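Local structure of DNA polymerase (Bacillus phage phi29, 2PY5) at a contact of chain A with DNA. The protein replicates the viral genome from a protein primer by strand displacement, with high processivity and fidelity, and proofreads through a 3'-5' exonuclease. Residues are numbered along the deposited sequence; one frame, centred on the assembly and turned at random.

A contact of chain A with DNA. Residues 223, 394-396. With nucleotides of chain B.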
ATOM      1  N   ARG A 223       1.479 -19.862   0.927  1.00 28.05           N
ATOM      2  CA  ARG A 223       1.895 -18.588   0.384  1.00 28.57           C
ATOM      3  C   ARG A 223       2.075 -18.626  -1.135  1.00 27.82           C
ATOM      4  O   ARG A 223       1.890 -17.617  -1.811  1.00 29.42           O
ATOM      5  CB  ARG A 223       3.176 -18.132   1.080  1.00 31.47           C
ATOM      6  CG  ARG A 223       3.761 -16.779   0.624  1.00 32.09           C
ATOM      7  CD  ARG A 223       4.960 -16.356   1.485  1.00 31.63           C
ATOM      8  NE  ARG A 223       4.553 -16.405   2.878  1.00 31.46           N
ATOM      9  CZ  ARG A 223       3.770 -15.518   3.460  1.00 31.39           C
ATOM     10  NH1 ARG A 223       3.427 -14.390   2.838  1.00 31.88           N
ATOM     11  NH2 ARG A 223       3.386 -15.737   4.708  1.00 31.47           N
ATOM     12  N   ALA A 394      -1.477 -12.573   5.870  1.00 30.69           N
ATOM     13  CA  ALA A 394      -0.442 -13.202   5.085  1.00 31.33           C
ATOM     14  C   ALA A 394       0.972 -12.633   5.320  1.00 28.94           C
ATOM     15  O   ALA A 394       1.855 -12.846   4.517  1.00 29.55           O
ATOM     16  CB  ALA A 394      -0.811 -13.134   3.605  1.00 31.50           C
ATOM     17  N   SER A 395       1.174 -11.997   6.466  1.00 30.39           N
ATOM     18  CA  SER A 395       2.485 -11.531   6.893  1.00 31.16           C
ATOM     19  C   SER A 395       3.510 -12.645   6.753  1.00 33.07           C
ATOM     20  O   SER A 395       3.267 -13.776   7.187  1.00 34.19           O
ATOM     21  CB  SER A 395       2.425 -11.107   8.362  1.00 32.92           C
ATOM     22  OG  SER A 395       1.601  -9.977   8.563  1.00 33.62           O
ATOM     23  N   ASN A 396       4.669 -12.337   6.173  1.00 31.57           N
ATOM     24  CA  ASN A 396       5.662 -13.331   5.907  1.00 32.08           C
ATOM     25  C   ASN A 396       6.443 -13.613   7.185  1.00 31.76           C
ATOM     26  O   ASN A 396       7.014 -12.686   7.780  1.00 34.30           O
ATOM     27  CB  ASN A 396       6.616 -12.826   4.796  1.00 33.09           C
ATOM     28  CG  ASN A 396       7.397 -13.935   4.108  1.00 36.04           C
ATOM     29  OD1 ASN A 396       7.477 -13.996   2.866  1.00 36.57           O
ATOM     30  ND2 ASN A 396       7.975 -14.800   4.877  1.00 31.43           N
TER
ATOM     31  P    DT B   5       4.971  -8.643   4.855  1.00 25.80           P
ATOM     32  OP1  DT B   5       5.619  -9.858   5.362  1.00 25.20           O
ATOM     33  OP2  DT B   5       5.770  -7.372   4.808  1.00 26.01           O
ATOM     34  O5'  DT B   5       4.365  -8.892   3.418  1.00 26.94           O
ATOM     35  C5'  DT B   5       3.476  -9.994   3.253  1.00 29.88           C
ATOM     36  C4'  DT B   5       2.873  -9.911   1.875  1.00 33.80           C
ATOM     37  O4'  DT B   5       2.174  -8.657   1.715  1.00 33.74           O
ATOM     38  C3'  DT B   5       3.914  -9.951   0.767  1.00 36.72           C
ATOM     39  O3'  DT B   5       3.878 -11.241   0.228  1.00 40.10           O
ATOM     40  C2'  DT B   5       3.496  -8.904  -0.257  1.00 39.27           C
ATOM     41  C1'  DT B   5       2.455  -8.058   0.463  1.00 39.77           C
ATOM     42  N1   DT B   5       2.859  -6.622   0.713  1.00 40.42           N
ATOM     43  C2   DT B   5       2.442  -5.664  -0.183  1.00 42.57           C
ATOM     44  O2   DT B   5       1.782  -5.934  -1.173  1.00 43.86           O
ATOM     45  N3   DT B   5       2.832  -4.383   0.128  1.00 42.95           N
ATOM     46  C4   DT B   5       3.576  -3.964   1.221  1.00 43.62           C
ATOM     47  O4   DT B   5       3.872  -2.786   1.412  1.00 44.68           O
ATOM     48  C5   DT B   5       3.979  -5.006   2.124  1.00 40.86           C
ATOM     49  C7   DT B   5       4.792  -4.676   3.349  1.00 38.60           C
ATOM     50  C6   DT B   5       3.607  -6.264   1.829  1.00 40.36           C
ATOM     51  P    DT B   6       5.162 -12.186   0.256  1.00 42.46           P
ATOM     52  OP1  DT B   6       4.635 -13.527  -0.047  1.00 41.20           O
ATOM     53  OP2  DT B   6       6.006 -11.914   1.454  1.00 40.56           O
ATOM     54  O5'  DT B   6       6.005 -11.659  -1.003  1.00 47.24           O
ATOM     55  C5'  DT B   6       5.571 -11.895  -2.329  1.00 52.68           C
ATOM     56  C4'  DT B   6       6.628 -11.372  -3.278  1.00 56.76           C
ATOM     57  O4'  DT B   6       6.582  -9.924  -3.218  1.00 59.13           O
ATOM     58  C3'  DT B   6       8.067 -11.784  -2.939  1.00 58.97           C
ATOM     59  O3'  DT B   6       8.817 -12.138  -4.113  1.00 60.81           O
ATOM     60  C2'  DT B   6       8.636 -10.549  -2.251  1.00 59.88           C
ATOM     61  C1'  DT B   6       7.875  -9.421  -2.944  1.00 61.52           C
ATOM     62  N1   DT B   6       7.741  -8.132  -2.158  1.00 62.36           N
ATOM     63  C2   DT B   6       7.991  -6.938  -2.809  1.00 63.31           C
ATOM     64  O2   DT B   6       8.317  -6.876  -3.986  1.00 63.25           O
ATOM     65  N3   DT B   6       7.842  -5.815  -2.023  1.00 63.09           N
ATOM     66  C4   DT B   6       7.484  -5.759  -0.685  1.00 62.80           C
ATOM     67  O4   DT B   6       7.385  -4.694  -0.081  1.00 63.29           O
ATOM     68  C5   DT B   6       7.234  -7.043  -0.065  1.00 63.19           C
ATOM     69  C7   DT B   6       6.839  -7.128   1.381  1.00 63.09           C
ATOM     70  C6   DT B   6       7.372  -8.149  -0.818  1.00 62.58           C
TER
HETATM   71  O   HOH W   1       7.943 -10.218   6.842  1.00 34.87           O
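Arg223 and Asn396 grip two successive phosphates of the single-stranded DNA bound to this B-family polymerase. Arg223 ends helix 216-223, in the segment that carries the YxGG/A motif and links the exonuclease and polymerization regions. Ala394, Ser395 and Asn396 come from the polymerization region, in the loop after helix 390-393, just past the Kx3NSxYG motif that includes Lys383, Asn387, Tyr390 and Gly391.

All the DNA contacts made here are to the backbone. Arg223 NH1 makes a salt bridge and nearly straight hydrogen bond to OP1, a non-bridging phosphate oxygen of DT6, at 3.2 Å (172° at H). The side chain leaves the helix extended, with CG anti to the backbone N (chi1 -180°), then bends at chi3 (-53°), bringing both the methylene CD and the guanidinium edge against that one oxygen. NH1 also donates to the carbonyl O of Ala394 at 2.8 Å. Both acceptors lie close to the guanidinium plane, so the pair should restrain its rotation; NH2 adds weaker bonds to the carbonyls of Ala394 and Ser395, probably steadying the loop. One face of the guanidinium rests toward its rim on Asn396 CA, 3.4 Å above the plane.

One step back along the strand, the backbone N of Asn396 donates to OP1 of the DT5 phosphate at 2.8 Å. A water joins the same OP1 to the carbonyl O of Asn396, giving that phosphate a second, indirect hold. The Asn396 amide is doubtful as modelled: OD1 sits 2.9 Å from OP2 of DT6, a pairing of two atoms that can only accept, and a flipped amide would present ND2 to the phosphate instead.

Base readout is absent from this patch. Both thymine rings extend away from the four residues, and the contacts here, which touch no base, are probably indifferent to sequence, as befits a replicative polymerase.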